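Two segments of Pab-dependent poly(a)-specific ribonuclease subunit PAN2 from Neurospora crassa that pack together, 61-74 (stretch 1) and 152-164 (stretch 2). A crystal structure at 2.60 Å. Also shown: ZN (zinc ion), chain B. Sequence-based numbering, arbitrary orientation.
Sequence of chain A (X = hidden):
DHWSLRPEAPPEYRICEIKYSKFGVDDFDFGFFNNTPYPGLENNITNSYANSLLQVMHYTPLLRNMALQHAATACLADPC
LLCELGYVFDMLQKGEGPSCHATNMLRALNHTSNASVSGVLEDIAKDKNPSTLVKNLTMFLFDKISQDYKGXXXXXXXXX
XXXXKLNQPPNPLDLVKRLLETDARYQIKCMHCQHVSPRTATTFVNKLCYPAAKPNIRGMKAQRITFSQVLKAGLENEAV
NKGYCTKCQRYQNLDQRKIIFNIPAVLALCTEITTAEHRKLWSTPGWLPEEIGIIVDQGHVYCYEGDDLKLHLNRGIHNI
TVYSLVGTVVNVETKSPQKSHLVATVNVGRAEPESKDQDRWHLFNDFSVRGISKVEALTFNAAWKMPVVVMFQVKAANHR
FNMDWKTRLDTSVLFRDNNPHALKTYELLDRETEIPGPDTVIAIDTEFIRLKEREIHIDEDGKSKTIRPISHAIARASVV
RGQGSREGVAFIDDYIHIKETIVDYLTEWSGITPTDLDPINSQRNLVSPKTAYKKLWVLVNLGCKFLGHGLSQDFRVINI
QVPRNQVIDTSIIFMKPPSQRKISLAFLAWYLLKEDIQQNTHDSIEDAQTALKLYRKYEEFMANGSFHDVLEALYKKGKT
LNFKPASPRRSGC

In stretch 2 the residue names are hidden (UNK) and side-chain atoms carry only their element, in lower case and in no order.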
# COMPACT_ATOMS: atom_id res chain seq x y z
N PRO A 61 7.06 -7.82 -7.26
CA PRO A 61 8.41 -7.40 -6.87
C PRO A 61 8.86 -6.07 -7.48
O PRO A 61 9.44 -5.24 -6.77
CB PRO A 61 9.29 -8.54 -7.38
CG PRO A 61 8.41 -9.73 -7.29
CD PRO A 61 7.02 -9.25 -7.64
N LEU A 62 8.59 -5.87 -8.76
CA LEU A 62 8.98 -4.64 -9.44
C LEU A 62 8.19 -3.44 -8.94
O LEU A 62 8.70 -2.32 -8.89
CB LEU A 62 8.81 -4.78 -10.95
CG LEU A 62 9.82 -5.70 -11.64
CD1 LEU A 62 9.54 -5.78 -13.13
CD2 LEU A 62 11.24 -5.22 -11.38
N LEU A 63 6.94 -3.67 -8.56
CA LEU A 63 6.09 -2.60 -8.05
C LEU A 63 6.43 -2.25 -6.60
O LEU A 63 6.46 -1.07 -6.23
CB LEU A 63 4.61 -2.98 -8.15
CG LEU A 63 4.02 -3.02 -9.56
CD1 LEU A 63 2.53 -3.34 -9.51
CD2 LEU A 63 4.26 -1.71 -10.28
N ARG A 64 6.69 -3.27 -5.78
CA ARG A 64 7.01 -3.05 -4.38
C ARG A 64 8.34 -2.32 -4.22
O ARG A 64 8.45 -1.38 -3.43
CB ARG A 64 7.05 -4.38 -3.61
CG ARG A 64 7.15 -4.20 -2.10
CD ARG A 64 7.72 -5.43 -1.40
NE ARG A 64 6.80 -6.56 -1.38
CZ ARG A 64 7.06 -7.72 -0.78
NH1 ARG A 64 8.21 -7.90 -0.15
NH2 ARG A 64 6.16 -8.70 -0.81
N ASN A 65 9.34 -2.75 -4.98
CA ASN A 65 10.64 -2.10 -4.97
C ASN A 65 10.54 -0.65 -5.43
O ASN A 65 11.09 0.25 -4.80
CB ASN A 65 11.63 -2.87 -5.84
CG ASN A 65 13.00 -2.22 -5.88
OD1 ASN A 65 13.82 -2.40 -4.98
ND2 ASN A 65 13.27 -1.45 -6.94
N MSE A 66 9.83 -0.44 -6.53
CA MSE A 66 9.62 0.88 -7.11
C MSE A 66 9.11 1.89 -6.09
O MSE A 66 9.62 3.01 -6.00
CB MSE A 66 8.64 0.78 -8.28
CG MSE A 66 8.41 2.08 -9.03
SE MSE A 66 7.02 1.87 -10.39
CE MSE A 66 7.66 0.23 -11.21
N ALA A 67 8.12 1.48 -5.31
CA ALA A 67 7.51 2.36 -4.31
C ALA A 67 8.45 2.63 -3.14
O ALA A 67 8.53 3.75 -2.65
CB ALA A 67 6.21 1.76 -3.81
N LEU A 68 9.16 1.59 -2.70
CA LEU A 68 10.06 1.71 -1.56
C LEU A 68 11.28 2.58 -1.88
O LEU A 68 11.74 3.33 -1.03
CB LEU A 68 10.51 0.32 -1.10
CG LEU A 68 9.44 -0.53 -0.42
CD1 LEU A 68 9.98 -1.92 -0.11
CD2 LEU A 68 8.95 0.15 0.85
N GLN A 69 11.78 2.46 -3.11
CA GLN A 69 12.93 3.26 -3.53
C GLN A 69 12.58 4.74 -3.58
O GLN A 69 13.45 5.60 -3.42
CB GLN A 69 13.45 2.79 -4.89
CG GLN A 69 13.96 1.36 -4.92
CD GLN A 69 15.23 1.16 -4.12
OE1 GLN A 69 15.94 2.11 -3.81
NE2 GLN A 69 15.53 -0.09 -3.78
N HIS A 70 11.30 5.04 -3.80
CA HIS A 70 10.84 6.42 -3.84
C HIS A 70 10.49 6.94 -2.45
O HIS A 70 10.85 8.06 -2.08
CB HIS A 70 9.62 6.57 -4.75
CG HIS A 70 8.96 7.91 -4.66
ND1 HIS A 70 9.50 9.05 -5.21
CD2 HIS A 70 7.81 8.29 -4.05
CE1 HIS A 70 8.71 10.07 -4.96
NE2 HIS A 70 7.68 9.64 -4.26
N ALA A 71 9.77 6.12 -1.68
CA ALA A 71 9.34 6.51 -0.34
C ALA A 71 10.52 6.77 0.58
O ALA A 71 10.42 7.55 1.53
CB ALA A 71 8.44 5.43 0.25
N ALA A 72 11.65 6.13 0.29
CA ALA A 72 12.84 6.26 1.12
C ALA A 72 13.62 7.54 0.82
O ALA A 72 14.64 7.82 1.46
CB ALA A 72 13.74 5.04 0.93
N THR A 73 13.16 8.31 -0.16
CA THR A 73 13.82 9.56 -0.52
C THR A 73 13.35 10.70 0.38
O THR A 73 12.63 10.48 1.35
CB THR A 73 13.57 9.94 -1.99
OG1 THR A 73 12.19 10.30 -2.16
CG2 THR A 73 13.91 8.79 -2.91
N ALA A 74 13.77 11.92 0.05
CA ALA A 74 13.42 13.09 0.85
C ALA A 74 12.12 13.72 0.37
O ALA A 74 11.82 14.86 0.73
CB ALA A 74 14.55 14.11 0.80
N UNK A 152 11.44 12.93 -8.01
CA UNK A 152 12.72 12.98 -7.31
C UNK A 152 13.48 11.68 -7.52
O UNK A 152 12.87 10.60 -7.53
c UNK A 152 12.52 13.25 -5.80
c UNK A 152 11.52 12.28 -5.20
o UNK A 152 13.78 13.11 -5.12
N UNK A 153 14.80 11.77 -7.70
CA UNK A 153 15.64 10.58 -7.95
C UNK A 153 15.50 9.52 -6.86
O UNK A 153 15.72 9.82 -5.68
c UNK A 153 15.58 13.01 -7.76
c UNK A 153 17.06 11.16 -7.96
c UNK A 153 16.88 12.58 -8.37
N UNK A 154 15.14 8.29 -7.25
CA UNK A 154 14.99 7.19 -6.30
C UNK A 154 16.32 6.82 -5.64
O UNK A 154 17.38 7.15 -6.19
c UNK A 154 14.94 6.37 -8.55
c UNK A 154 14.87 7.87 -8.63
c UNK A 154 14.48 6.04 -7.17
N UNK A 155 16.26 6.16 -4.49
CA UNK A 155 17.46 5.78 -3.75
C UNK A 155 18.36 4.87 -4.58
O UNK A 155 19.59 5.02 -4.57
c UNK A 155 18.36 4.66 -1.68
c UNK A 155 16.96 7.27 -1.14
c UNK A 155 16.25 6.00 -1.55
c UNK A 155 17.10 5.08 -2.43
N UNK A 156 17.76 3.94 -5.30
CA UNK A 156 18.53 2.99 -6.10
C UNK A 156 17.75 2.43 -7.28
O UNK A 156 16.58 2.05 -7.16
o UNK A 156 19.76 0.90 -5.96
c UNK A 156 19.01 1.84 -5.21
N UNK A 157 18.40 2.40 -8.44
CA UNK A 157 17.85 1.77 -9.63
C UNK A 157 18.71 0.56 -9.98
O UNK A 157 18.76 0.14 -11.14
c UNK A 157 16.96 3.95 -10.49
o UNK A 157 19.12 3.15 -11.17
c UNK A 157 17.80 2.73 -10.83
N UNK A 158 19.37 0.01 -8.97
CA UNK A 158 20.32 -1.09 -9.16
C UNK A 158 19.63 -2.38 -9.57
O UNK A 158 20.17 -3.16 -10.36
c UNK A 158 21.13 -1.31 -7.88
o UNK A 158 23.50 -0.57 -9.10
o UNK A 158 24.12 -2.64 -9.48
c UNK A 158 22.27 -2.30 -8.02
c UNK A 158 23.38 -1.80 -8.93
N UNK A 159 18.44 -2.62 -9.02
CA UNK A 159 17.66 -3.81 -9.34
C UNK A 159 17.29 -3.82 -10.82
O UNK A 159 17.49 -4.81 -11.52
c UNK A 159 15.56 -5.17 -8.47
c UNK A 159 14.78 -5.26 -7.17
c UNK A 159 14.59 -5.23 -9.64
c UNK A 159 16.40 -3.89 -8.47
N UNK A 160 16.74 -2.70 -11.29
CA UNK A 160 16.29 -2.59 -12.66
C UNK A 160 17.45 -2.62 -13.65
O UNK A 160 17.33 -3.17 -14.75
o UNK A 160 13.59 -0.16 -9.93
c UNK A 160 14.24 -1.19 -11.98
c UNK A 160 15.48 -1.30 -12.85
c UNK A 160 14.53 -0.64 -10.59
o UNK A 160 15.70 -0.68 -10.17
N UNK A 161 18.58 -2.04 -13.25
CA UNK A 161 19.78 -2.02 -14.08
C UNK A 161 20.29 -3.44 -14.29
O UNK A 161 20.68 -3.81 -15.40
n UNK A 161 24.98 -3.10 -11.79
n UNK A 161 25.11 -2.44 -13.99
c UNK A 161 23.25 -0.38 -13.55
c UNK A 161 20.87 -1.16 -13.45
c UNK A 161 22.08 -0.94 -14.34
c UNK A 161 24.60 -2.29 -12.77
n UNK A 161 23.72 -1.32 -12.54
N UNK A 162 20.29 -4.23 -13.22
CA UNK A 162 20.71 -5.62 -13.29
C UNK A 162 19.70 -6.45 -14.09
O UNK A 162 20.08 -7.29 -14.91
o UNK A 162 21.85 -5.49 -11.15
c UNK A 162 20.87 -6.23 -11.88
c UNK A 162 21.29 -7.69 -11.97
N UNK A 163 18.42 -6.19 -13.85
CA UNK A 163 17.34 -6.89 -14.54
C UNK A 163 17.40 -6.67 -16.05
O UNK A 163 17.33 -7.63 -16.82
c UNK A 163 15.98 -6.43 -14.00
c UNK A 163 13.49 -6.27 -14.23
c UNK A 163 14.64 -8.46 -14.62
c UNK A 163 14.75 -6.95 -14.74
N UNK A 164 17.54 -5.42 -16.45
CA UNK A 164 17.57 -5.07 -17.87
C UNK A 164 18.99 -5.18 -18.44
O UNK A 164 19.23 -4.81 -19.59
c UNK A 164 13.83 -2.19 -16.66
c UNK A 164 12.94 -3.22 -16.84
c UNK A 164 17.02 -3.66 -18.08
c UNK A 164 13.37 -4.40 -17.43
c UNK A 164 15.59 -3.50 -17.65
c UNK A 164 15.15 -2.33 -17.06
c UNK A 164 14.68 -4.54 -17.82
ZN ZN B . 6.69 10.77 -2.88
O HOH W 1 11.56 -1.96 -9.41

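Position 152 carries three side-chain atoms, a carbon bearing one oxygen and one carbon. The terminal carbon lies 3.6 Å from His70 CE1 and 3.7 Å from Thr73 OG1. A beta-branched side chain with a hydroxyl is threonine, Thr152. The imidazole it touches is fixed from its far end, since His70 NE2 binds the zinc ion at 2.0 Å.

At 153 three carbons close a ring onto the backbone N, which defines Pro153. Its CA-to-CB bond points away from stretch 1, and contact is left to the backbone, with Pro153 O 3.5 Å from Thr73 CG2. Position 154 repeats the three-carbon ring on N and is Pro154; its CB lies 4.1 Å from Gln69 CB, and its CA 3.6 Å from Gln69 O.

Position 155 has four carbons, forked at the first, with one arm two carbons long. The longer arm runs along Ala72, its first carbon 3.7 Å from Ala72 CB and its end 3.8 Å from Thr73 CG2. This is isoleucine, Ile155. Its backbone N donates a nearly straight hydrogen bond to Gln69 O (3.1 Å, 174°).

One carbon and then one oxygen at 156 make Ser156, whose CB is 3.4 Å from Gln69 OE1. Its OG accepts a hydrogen bond from the backbone N of 158 at 3.2 Å. Position 157, a carbon carrying one oxygen and one carbon, points away from stretch 1 and is Thr157, immediately before the helix.

At 158, three carbons end in two oxygens, and no atom reaches stretch 1: Glu158. Position 159 has four carbons forked at the second, with the tips 3.8 Å from Leu62 CD2 and 3.7 Å from Asn65 OD1; it is Leu159. Another three-carbon chain with two terminal oxygens, at 160, is Glu160, whose OE2 comes 3.3 Å from Asn65 ND2. A water joins these side chains, donating to Glu160 OE2 (2.8 Å) and accepting from Asn65 ND2 (3.0 Å).

Three carbons, a nitrogen and a carbon bearing two more nitrogens at 161 identify Arg161, out of reach of stretch 1 but salt-bridged through NH2 to Glu158 OE2 (2.5 Å). Position 162, a carbon with one oxygen and one carbon, is also out of reach: Thr162. Four carbons forked at the second, one tip 3.8 Å from Leu62 CD2, make 163 Leu163. A carbon followed by a six-carbon ring at 164 is Phe164, its ring tip CZ 5.6 Å from Leu62 CD1.

The contact thus combines a backbone hydrogen bond at Gln69, apolar packing by Leu62 and Ala72, and a water-bridged polar pair.

Stretch 2 152-164: TPPISTELERTLF
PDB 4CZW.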